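Long-range contacts in periplasmic solute binding protein (Candidatus liberibacter, PDB 4CL2), which binds manganese or zinc in the periplasm and probably delivers the metal for uptake, as a solute-binding protein of the ZnuA-like family: residues I81-N89 against N113-A124; N104-N113 against E172-F182. One frame throughout, in Å; residues are numbered along the deposited sequence. Where two conformers were deposited one is given.

Contacts 1 and 2 share Asn-113 and both use helix 111-128, with their centres about 14 Å apart. In contact 1 the helix lies against the end of strand 80-83 and the turns after it; in contact 2 its first turn, with the loop 104-110 before it, meets segment 172-182. Contact 2 holds His-106 and Glu-172, two of the three protein ligands of the manganese ion in this model; Asp-247 is the third. Contact 1 stands back from the metal, the side chain of Tyr-117 lying about 11 Å from it, yet the two contacts touch each other: Tyr-117 OH is 3.5 Å from Ala-107 CB, and Ile-88 CG2 is 4.0 Å from Tyr-177 CE2.

Contact 1: residues I81-N89 against N113-A124; sequences IITVTDGIN and NAMIYIENIRKA
Asn-120 reaches from the helix into the turns after strand 80-83 and spends both N-H groups of its amide on backbone carbonyls. The bond from Asn-120 ND2 to Val-84 O is 2.9 Å long and almost straight (177°), but the donor stands well above the carbonyl plane; the bond to Asp-86 O lies in that carbonyl plane, on a lone pair. Both acceptors are close to the amide plane of Asn-120, so the two bonds together fix its rotation. Val-84 and Asp-86 both lie in a type I turn, Thr-83 to Asp-86, which overlaps a type II turn from Thr-85 to Ile-88.

Val-84 divides its branches between two helix residues. With chi1 at -52°, CG1 lies anti to the carbonyl carbon and meets Ile-121 CG1 at 3.6 Å, while CG2 is directed at Tyr-117 CD2, also at 3.6 Å, the two side chains crossing at about a right angle. Thr-85 runs alongside the tyrosine, pointing the same way, and its CG2 comes within 3.4 Å of Tyr-117 CZ. The hydroxyl of Tyr-117 bonds to Asn-60 OD1, and Thr-85 OG1 to Asn-60 O, so one residue holds both polar ends.

Toward the start of the helix, Ile-88 CD1 touches both Asn-113 CG and Tyr-117 CE1, 3.8 Å from each, and its CG1 rests on Ile-116 CG2. At the other end Ile-82 CG1 packs on Ala-124 CB at 4.0 Å. Helix 111-128 thus packs beside edge strand 80-83 of a four-stranded parallel sheet, an alpha/beta layer as in the lobes of cluster 9 solute-binding proteins.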
loop_
_atom_site.group_PDB
_atom_site.type_symbol
_atom_site.label_atom_id
_atom_site.label_comp_id
_atom_site.label_asym_id
_atom_site.label_seq_id
_atom_site.Cartn_x
_atom_site.Cartn_y
_atom_site.Cartn_z
ATOM N N ILE A 81 -4.374 -4.388 19.254
ATOM C CA ILE A 81 -4.436 -3.916 17.867
ATOM C C ILE A 81 -3.283 -2.951 17.639
ATOM O O ILE A 81 -3.194 -1.914 18.372
ATOM C CB ILE A 81 -5.780 -3.243 17.573
ATOM C CG1 ILE A 81 -6.933 -4.158 17.918
ATOM C CG2 ILE A 81 -5.817 -2.746 16.152
ATOM C CD1 ILE A 81 -8.290 -3.530 17.925
ATOM N N ILE A 82 -2.391 -3.280 16.718
ATOM C CA ILE A 82 -1.166 -2.485 16.471
ATOM C C ILE A 82 -1.373 -1.779 15.137
ATOM O O ILE A 82 -1.823 -2.386 14.178
ATOM C CB ILE A 82 0.072 -3.381 16.385
ATOM C CG1 ILE A 82 0.307 -4.162 17.700
ATOM C CG2 ILE A 82 1.338 -2.617 15.900
ATOM C CD1 ILE A 82 0.548 -3.366 18.893
ATOM N N THR A 83 -1.051 -0.480 15.080
ATOM C CA THR A 83 -1.102 0.309 13.869
ATOM C C THR A 83 0.318 0.331 13.320
ATOM O O THR A 83 1.222 0.970 13.916
ATOM C CB THR A 83 -1.595 1.717 14.199
ATOM O OG1 THR A 83 -2.952 1.569 14.673
ATOM C CG2 THR A 83 -1.578 2.611 12.949
ATOM N N VAL A 84 0.509 -0.312 12.183
ATOM C CA VAL A 84 1.812 -0.522 11.652
ATOM C C VAL A 84 2.385 0.655 10.875
ATOM O O VAL A 84 3.540 0.597 10.505
ATOM C CB VAL A 84 1.932 -1.815 10.785
ATOM C CG1 VAL A 84 1.407 -3.033 11.557
ATOM C CG2 VAL A 84 1.152 -1.655 9.487
ATOM N N THR A 85 1.615 1.737 10.723
ATOM C CA THR A 85 2.068 3.005 10.170
ATOM C C THR A 85 2.487 4.025 11.232
ATOM O O THR A 85 2.773 5.177 10.899
ATOM C CB THR A 85 0.985 3.632 9.281
ATOM O OG1 THR A 85 -0.193 3.768 10.082
ATOM C CG2 THR A 85 0.719 2.806 8.044
ATOM N N ASP A 86 2.539 3.647 12.506
ATOM C CA ASP A 86 3.032 4.560 13.555
ATOM C C ASP A 86 4.399 5.108 13.133
ATOM O O ASP A 86 5.311 4.349 12.761
ATOM C CB ASP A 86 3.218 3.778 14.872
ATOM C CG ASP A 86 1.931 3.500 15.606
ATOM O OD1 ASP A 86 0.838 4.006 15.214
ATOM O OD2 ASP A 86 2.035 2.705 16.577
ATOM N N GLY A 87 4.560 6.417 13.241
ATOM C CA GLY A 87 5.810 7.080 12.787
ATOM C C GLY A 87 5.786 7.624 11.370
ATOM O O GLY A 87 6.814 8.182 10.898
ATOM N N ILE A 88 4.689 7.381 10.629
ATOM C CA ILE A 88 4.617 7.883 9.260
ATOM C C ILE A 88 3.763 9.147 9.323
ATOM O O ILE A 88 2.606 9.078 9.701
ATOM C CB ILE A 88 4.010 6.873 8.297
ATOM C CG1 ILE A 88 4.948 5.643 8.183
ATOM C CG2 ILE A 88 3.763 7.499 6.933
ATOM C CD1 ILE A 88 4.493 4.443 7.383
ATOM N N ASN A 89 4.299 10.267 8.866
ATOM C CA ASN A 89 3.542 11.496 8.843
ATOM C C ASN A 89 2.448 11.371 7.792
ATOM O O ASN A 89 2.724 11.042 6.612
ATOM C CB ASN A 89 4.497 12.640 8.486
ATOM C CG ASN A 89 3.857 13.980 8.551
ATOM O OD1 ASN A 89 3.330 14.291 9.532
ATOM N ND2 ASN A 89 3.872 14.738 7.466
ATOM N N ASN A 113 8.909 4.008 3.774
ATOM C CA ASN A 113 7.864 3.474 4.610
ATOM C C ASN A 113 7.836 1.972 4.728
ATOM O O ASN A 113 7.440 1.437 5.741
ATOM C CB ASN A 113 6.501 4.016 4.178
ATOM C CG ASN A 113 6.387 5.535 4.329
ATOM O OD1 ASN A 113 7.172 6.186 5.018
ATOM N ND2 ASN A 113 5.359 6.124 3.710
ATOM N N ALA A 114 8.232 1.256 3.688
ATOM C CA ALA A 114 8.349 -0.192 3.782
ATOM C C ALA A 114 9.182 -0.524 4.996
ATOM O O ALA A 114 8.861 -1.441 5.744
ATOM C CB ALA A 114 9.012 -0.737 2.497
ATOM N N MET A 115 10.306 0.200 5.184
ATOM C CA MET A 115 11.193 -0.065 6.344
ATOM C C MET A 115 10.498 0.182 7.692
ATOM O O MET A 115 10.727 -0.531 8.668
ATOM C CB MET A 115 12.457 0.727 6.301
ATOM C CG MET A 115 13.155 0.753 4.975
ATOM S SD MET A 115 13.697 -0.973 4.626
ATOM C CE MET A 115 13.995 -0.968 2.857
ATOM N N ILE A 116 9.611 1.171 7.735
ATOM C CA ILE A 116 8.827 1.490 8.950
ATOM C C ILE A 116 7.747 0.424 9.221
ATOM O O ILE A 116 7.596 0.007 10.388
ATOM C CB ILE A 116 8.203 2.899 8.830
ATOM C CG1 ILE A 116 9.348 3.894 8.778
ATOM C CG2 ILE A 116 7.253 3.130 9.998
ATOM C CD1 ILE A 116 8.889 5.305 8.448
ATOM N N TYR A 117 7.036 -0.023 8.199
ATOM C CA TYR A 117 6.096 -1.160 8.317
ATOM C C TYR A 117 6.826 -2.364 8.924
ATOM O O TYR A 117 6.369 -2.976 9.902
ATOM C CB TYR A 117 5.474 -1.579 6.988
ATOM C CG TYR A 117 4.279 -0.758 6.519
ATOM C CD1 TYR A 117 4.396 0.567 6.121
ATOM C CD2 TYR A 117 3.001 -1.322 6.461
ATOM C CE1 TYR A 117 3.302 1.308 5.652
ATOM C CE2 TYR A 117 1.924 -0.575 6.019
ATOM C CZ TYR A 117 2.037 0.715 5.639
ATOM O OH TYR A 117 0.972 1.480 5.179
ATOM N N ILE A 118 7.960 -2.672 8.368
ATOM C CA ILE A 118 8.744 -3.853 8.824
ATOM C C ILE A 118 9.145 -3.685 10.279
ATOM O O ILE A 118 8.989 -4.623 11.068
ATOM C CB ILE A 118 9.959 -4.050 7.893
ATOM C CG1 ILE A 118 9.472 -4.526 6.514
ATOM C CG2 ILE A 118 10.955 -5.039 8.508
ATOM C CD1 ILE A 118 10.508 -4.393 5.433
ATOM N N GLU A 119 9.686 -2.504 10.647
ATOM C CA GLU A 119 10.157 -2.235 12.003
ATOM C C GLU A 119 9.010 -2.338 12.993
ATOM O O GLU A 119 9.161 -2.926 14.080
ATOM C CB GLU A 119 10.871 -0.884 12.083
ATOM C CG GLU A 119 11.135 -0.460 13.508
ATOM C CD GLU A 119 12.012 -1.405 14.303
ATOM O OE1 GLU A 119 12.661 -2.319 13.706
ATOM O OE2 GLU A 119 12.013 -1.275 15.549
ATOM N N ASN A 120 7.854 -1.732 12.662
ATOM C CA ASN A 120 6.753 -1.770 13.620
ATOM C C ASN A 120 6.252 -3.193 13.777
ATOM O O ASN A 120 5.804 -3.581 14.888
ATOM C CB ASN A 120 5.605 -0.863 13.125
ATOM C CG ASN A 120 5.918 0.592 13.373
ATOM O OD1 ASN A 120 6.674 0.899 14.286
ATOM N ND2 ASN A 120 5.399 1.480 12.565
ATOM N N ILE A 121 6.278 -3.984 12.718
ATOM C CA ILE A 121 5.786 -5.364 12.806
ATOM C C ILE A 121 6.809 -6.216 13.598
ATOM O O ILE A 121 6.432 -7.044 14.444
ATOM C CB ILE A 121 5.440 -5.947 11.420
ATOM C CG1 ILE A 121 4.196 -5.237 10.882
ATOM C CG2 ILE A 121 5.142 -7.463 11.493
ATOM C CD1 ILE A 121 3.942 -5.462 9.415
ATOM N N ARG A 122 8.085 -6.034 13.299
ATOM C CA ARG A 122 9.152 -6.691 14.084
ATOM C C ARG A 122 8.977 -6.417 15.589
ATOM O O ARG A 122 9.001 -7.336 16.432
ATOM C CB ARG A 122 10.538 -6.251 13.630
ATOM C CG ARG A 122 11.648 -6.913 14.429
ATOM C CD ARG A 122 12.899 -6.068 14.490
ATOM N NE ARG A 122 12.662 -4.796 15.229
ATOM C CZ ARG A 122 12.492 -4.698 16.536
ATOM N NH1 ARG A 122 12.560 -5.742 17.325
ATOM N NH2 ARG A 122 12.247 -3.523 17.089
ATOM N N LYS A 123 8.769 -5.139 15.929
ATOM C CA LYS A 123 8.603 -4.746 17.315
ATOM C C LYS A 123 7.406 -5.412 17.948
ATOM O O LYS A 123 7.492 -5.912 19.073
ATOM C CB LYS A 123 8.519 -3.195 17.371
ATOM C CG LYS A 123 8.449 -2.697 18.796
ATOM C CD LYS A 123 8.395 -1.158 18.874
ATOM C CE LYS A 123 8.836 -0.369 17.668
ATOM N NZ LYS A 123 8.516 1.086 17.930
ATOM N N ALA A 124 6.279 -5.433 17.227
ATOM C CA ALA A 124 5.078 -6.059 17.777
ATOM C C ALA A 124 5.206 -7.575 17.946
ATOM O O ALA A 124 4.771 -8.140 18.951
ATOM C CB ALA A 124 3.880 -5.685 16.906
#

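Contact 2: residues N104-N113 against E172-F182; sequences NPHAWMSLTN and EGCLVYLAEDF. With MN (manganese (II) ion), chain L.
Asp-181 OD2 is gripped by the first turn of helix 111-128. Thr-112 N donates to it at 3.0 Å and nearly straight (171°), on the syn side; Ser-110 OG, from the same face, stands far above the carboxylate plane; Leu-111 N adds a weak bond. The other oxygen, Asp-181 OD1, takes the hydroxyl of Thr-112 OG1 at 2.6 Å. Ser-110 is the N-cap and accepts from Asn-113 N, so the carboxylate faces a helix N-terminus, whose dipole would probably favour its charged form.

Tyr-177 lies across the loop, one ring face under Ala-107 CA, which is 3.7 Å from the ring centroid and close to the ring normal. Its OH donates to Asn-104 O at 2.7 Å, in the carbonyl plane, and also bonds with Ile-91 N. A water donates to His-106 O and Cys-174 O and accepts from Tyr-177 N.

The segments meet at the metal site between the lobes of this ZnuA-like binding protein, where His-106 NE2 and the Glu-172 carboxylate bind manganese, with Asp-247 completing the protein ligands in this model. His-39, a ligand in another structure, does not bind it here. Glu-172 OE2 is 2.3 Å from the ion and OE1 2.7 Å; the imidazole and carboxylate planes are turned 75° apart. Asn-193 N also bonds to Glu-172 OE2.

Second-shell Asn-104 positions the histidine. With chi1 at -175°, CG opposite the backbone N, its OD1 accepts from His-106 N, an Asx turn, and from His-106 ND1 at 2.7 Å, leaving NE2 to the metal. Asn-104 ND2 donates to Gly-173 O, on a lone pair, joining the two metal-bearing segments. Cys-174 CA sits over the centre of one imidazole face, 3.8 Å from its centroid, and Pro-105 CG lies toward the rim of the opposite face.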
loop_
_atom_site.group_PDB
_atom_site.type_symbol
_atom_site.label_atom_id
_atom_site.label_comp_id
_atom_site.label_asym_id
_atom_site.label_seq_id
_atom_site.Cartn_x
_atom_site.Cartn_y
_atom_site.Cartn_z
ATOM N N ASN A 104 -4.795 9.960 3.738
ATOM C CA ASN A 104 -4.664 9.011 2.623
ATOM C C ASN A 104 -3.981 7.738 3.185
ATOM O O ASN A 104 -2.949 7.807 3.856
ATOM C CB ASN A 104 -3.816 9.670 1.541
ATOM C CG ASN A 104 -3.723 8.817 0.278
ATOM O OD1 ASN A 104 -3.355 7.646 0.309
ATOM N ND2 ASN A 104 -4.030 9.436 -0.841
ATOM N N PRO A 105 -4.550 6.566 2.950
ATOM C CA PRO A 105 -4.011 5.398 3.625
ATOM C C PRO A 105 -2.814 4.700 3.007
ATOM O O PRO A 105 -2.242 3.817 3.613
ATOM C CB PRO A 105 -5.193 4.419 3.614
ATOM C CG PRO A 105 -5.999 4.830 2.445
ATOM C CD PRO A 105 -5.856 6.299 2.304
ATOM N N HIS A 106 -2.421 5.093 1.797
ATOM C CA HIS A 106 -1.540 4.309 0.940
ATOM C C HIS A 106 -0.043 4.475 1.291
ATOM O O HIS A 106 0.796 4.572 0.399
ATOM C CB HIS A 106 -1.706 4.679 -0.507
ATOM C CG HIS A 106 -3.099 4.438 -1.013
ATOM N ND1 HIS A 106 -4.054 5.441 -1.045
ATOM C CD2 HIS A 106 -3.660 3.353 -1.607
ATOM C CE1 HIS A 106 -5.174 4.962 -1.588
ATOM N NE2 HIS A 106 -4.956 3.703 -1.931
ATOM N N ALA A 107 0.248 4.417 2.560
ATOM C CA ALA A 107 1.627 4.709 3.060
ATOM C C ALA A 107 2.609 3.628 2.653
ATOM O O ALA A 107 3.841 3.905 2.606
ATOM C CB ALA A 107 1.587 4.826 4.590
ATOM N N TRP A 108 2.138 2.429 2.329
ATOM C CA TRP A 108 3.013 1.342 1.907
ATOM C C TRP A 108 3.712 1.496 0.552
ATOM O O TRP A 108 4.638 0.757 0.287
ATOM C CB TRP A 108 2.289 -0.029 1.940
ATOM C CG TRP A 108 1.117 -0.091 1.003
ATOM C CD1 TRP A 108 1.172 -0.373 -0.340
ATOM C CD2 TRP A 108 -0.237 0.247 1.288
ATOM N NE1 TRP A 108 -0.098 -0.285 -0.895
ATOM C CE2 TRP A 108 -0.968 0.120 0.079
ATOM C CE3 TRP A 108 -0.920 0.635 2.453
ATOM C CZ2 TRP A 108 -2.339 0.317 0.016
ATOM C CZ3 TRP A 108 -2.274 0.834 2.407
ATOM C CH2 TRP A 108 -3.004 0.686 1.186
ATOM N N MET A 109 3.254 2.474 -0.230
ATOM C CA MET A 109 3.818 2.726 -1.570
ATOM C C MET A 109 4.999 3.700 -1.429
ATOM O O MET A 109 4.898 4.875 -1.721
ATOM C CB MET A 109 2.791 3.265 -2.549
ATOM C CG MET A 109 1.657 2.322 -2.836
ATOM S SD MET A 109 2.123 0.747 -3.531
ATOM C CE MET A 109 2.985 1.213 -5.043
ATOM N N SER A 110 6.072 3.211 -0.827
ATOM C CA SER A 110 7.203 4.031 -0.454
ATOM C C SER A 110 8.294 3.098 0.055
ATOM O O SER A 110 8.053 2.164 0.826
ATOM C CB SER A 110 6.835 5.059 0.631
ATOM O OG SER A 110 7.906 5.501 1.452
ATOM N N LEU A 111 9.509 3.406 -0.336
ATOM C CA LEU A 111 10.680 2.613 0.076
ATOM C C LEU A 111 10.969 2.922 1.545
ATOM O O LEU A 111 11.177 2.018 2.345
ATOM C CB LEU A 111 11.902 2.914 -0.849
ATOM C CG LEU A 111 13.237 2.256 -0.374
ATOM C CD1 LEU A 111 13.034 0.781 -0.319
ATOM C CD2 LEU A 111 14.262 2.656 -1.443
ATOM N N THR A 112 10.972 4.186 1.926
ATOM C CA THR A 112 11.212 4.557 3.316
ATOM C C THR A 112 10.167 3.919 4.188
ATOM O O THR A 112 10.459 3.363 5.266
ATOM C CB THR A 112 11.149 6.078 3.501
ATOM O OG1 THR A 112 12.175 6.667 2.689
ATOM C CG2 THR A 112 11.336 6.446 4.910
ATOM N N ASN A 113 8.909 4.008 3.774
ATOM C CA ASN A 113 7.864 3.474 4.610
ATOM C C ASN A 113 7.836 1.972 4.728
ATOM O O ASN A 113 7.440 1.437 5.741
ATOM C CB ASN A 113 6.501 4.016 4.178
ATOM C CG ASN A 113 6.387 5.535 4.329
ATOM O OD1 ASN A 113 7.172 6.186 5.018
ATOM N ND2 ASN A 113 5.359 6.124 3.710
ATOM N N GLU A 172 -6.842 6.632 -8.741
ATOM C CA GLU A 172 -6.874 6.803 -7.280
ATOM C C GLU A 172 -5.612 7.507 -6.796
ATOM O O GLU A 172 -4.556 7.377 -7.407
ATOM C CB GLU A 172 -6.949 5.436 -6.584
ATOM C CG GLU A 172 -7.321 5.540 -5.110
ATOM C CD GLU A 172 -7.179 4.220 -4.360
ATOM O OE1 GLU A 172 -6.272 3.447 -4.625
ATOM O OE2 GLU A 172 -7.914 3.966 -3.447
ATOM N N GLY A 173 -5.710 8.262 -5.688
ATOM C CA GLY A 173 -4.486 8.918 -5.105
ATOM C C GLY A 173 -3.604 7.936 -4.366
ATOM O O GLY A 173 -3.298 8.103 -3.163
ATOM N N CYS A 174 -3.129 6.926 -5.069
ATOM C CA CYS A 174 -2.432 5.823 -4.458
ATOM C C CYS A 174 -0.923 6.041 -4.337
ATOM O O CYS A 174 -0.276 5.222 -3.735
ATOM C CB CYS A 174 -2.697 4.547 -5.280
ATOM S SG CYS A 174 -2.293 4.672 -7.021
ATOM N N LEU A 175 -0.390 7.065 -4.982
ATOM C CA LEU A 175 1.092 7.235 -5.027
ATOM C C LEU A 175 1.551 8.446 -4.276
ATOM O O LEU A 175 2.745 8.851 -4.414
ATOM C CB LEU A 175 1.674 7.309 -6.466
ATOM C CG LEU A 175 1.439 6.066 -7.322
ATOM C CD1 LEU A 175 2.051 6.231 -8.707
ATOM C CD2 LEU A 175 1.888 4.769 -6.674
ATOM N N VAL A 176 0.703 9.051 -3.447
ATOM C CA VAL A 176 1.090 10.304 -2.804
ATOM C C VAL A 176 2.296 10.105 -1.868
ATOM O O VAL A 176 3.147 11.019 -1.782
ATOM C CB VAL A 176 -0.043 11.005 -2.087
ATOM C CG1 VAL A 176 -1.134 11.353 -3.096
ATOM C CG2 VAL A 176 -0.625 10.160 -0.950
ATOM N N TYR A 177 2.352 8.978 -1.178
ATOM C CA TYR A 177 3.535 8.662 -0.358
ATOM C C TYR A 177 4.794 8.339 -1.154
ATOM O O TYR A 177 5.924 8.723 -0.719
ATOM C CB TYR A 177 3.233 7.579 0.642
ATOM C CG TYR A 177 2.187 7.978 1.676
ATOM C CD1 TYR A 177 0.801 7.788 1.427
ATOM C CD2 TYR A 177 2.547 8.543 2.893
ATOM C CE1 TYR A 177 -0.156 8.158 2.368
ATOM C CE2 TYR A 177 1.602 8.904 3.824
ATOM C CZ TYR A 177 0.227 8.702 3.571
ATOM O OH TYR A 177 -0.682 9.092 4.526
ATOM N N LEU A 178 4.667 7.644 -2.294
ATOM C CA LEU A 178 5.773 7.463 -3.205
ATOM C C LEU A 178 6.334 8.807 -3.693
ATOM O O LEU A 178 7.539 9.016 -3.786
ATOM C CB LEU A 178 5.383 6.604 -4.390
ATOM C CG LEU A 178 6.542 6.088 -5.220
ATOM C CD1 LEU A 178 7.389 5.156 -4.379
ATOM C CD2 LEU A 178 6.057 5.394 -6.462
ATOM N N ALA A 179 5.432 9.714 -4.118
ATOM C CA ALA A 179 5.810 11.029 -4.567
ATOM C C ALA A 179 6.624 11.779 -3.501
ATOM O O ALA A 179 7.647 12.400 -3.795
ATOM C CB ALA A 179 4.552 11.848 -4.944
ATOM N N GLU A 180 6.176 11.708 -2.251
ATOM C CA GLU A 180 6.856 12.399 -1.144
ATOM C C GLU A 180 8.226 11.758 -0.837
ATOM O O GLU A 180 9.159 12.455 -0.485
ATOM C CB GLU A 180 5.952 12.412 0.102
ATOM C CG GLU A 180 6.444 13.298 1.257
ATOM C CD GLU A 180 7.444 12.603 2.167
ATOM O OE1 GLU A 180 7.555 11.382 2.081
ATOM O OE2 GLU A 180 8.182 13.315 2.888
ATOM N N ASP A 181 8.324 10.464 -1.024
ATOM C CA ASP A 181 9.577 9.689 -0.720
ATOM C C ASP A 181 10.612 9.984 -1.811
ATOM O O ASP A 181 11.786 10.144 -1.521
ATOM C CB ASP A 181 9.259 8.229 -0.669
ATOM C CG ASP A 181 10.394 7.342 -0.128
ATOM O OD1 ASP A 181 11.193 7.831 0.581
ATOM O OD2 ASP A 181 10.262 6.121 -0.219
ATOM N N PHE A 182 10.196 10.105 -3.058
ATOM C CA PHE A 182 11.125 10.212 -4.174
ATOM C C PHE A 182 11.294 11.641 -4.655
ATOM O O PHE A 182 12.139 11.894 -5.548
ATOM C CB PHE A 182 10.759 9.298 -5.361
ATOM C CG PHE A 182 10.868 7.838 -5.094
ATOM C CD1 PHE A 182 11.363 7.334 -3.873
ATOM C CD2 PHE A 182 10.581 6.925 -6.095
ATOM C CE1 PHE A 182 11.465 5.982 -3.639
ATOM C CE2 PHE A 182 10.711 5.575 -5.870
ATOM C CZ PHE A 182 11.156 5.113 -4.666
HETATM MN MN MN L . -6.921 2.342 -2.193
HETATM O O HOH W 1 1.156 6.367 -1.752
#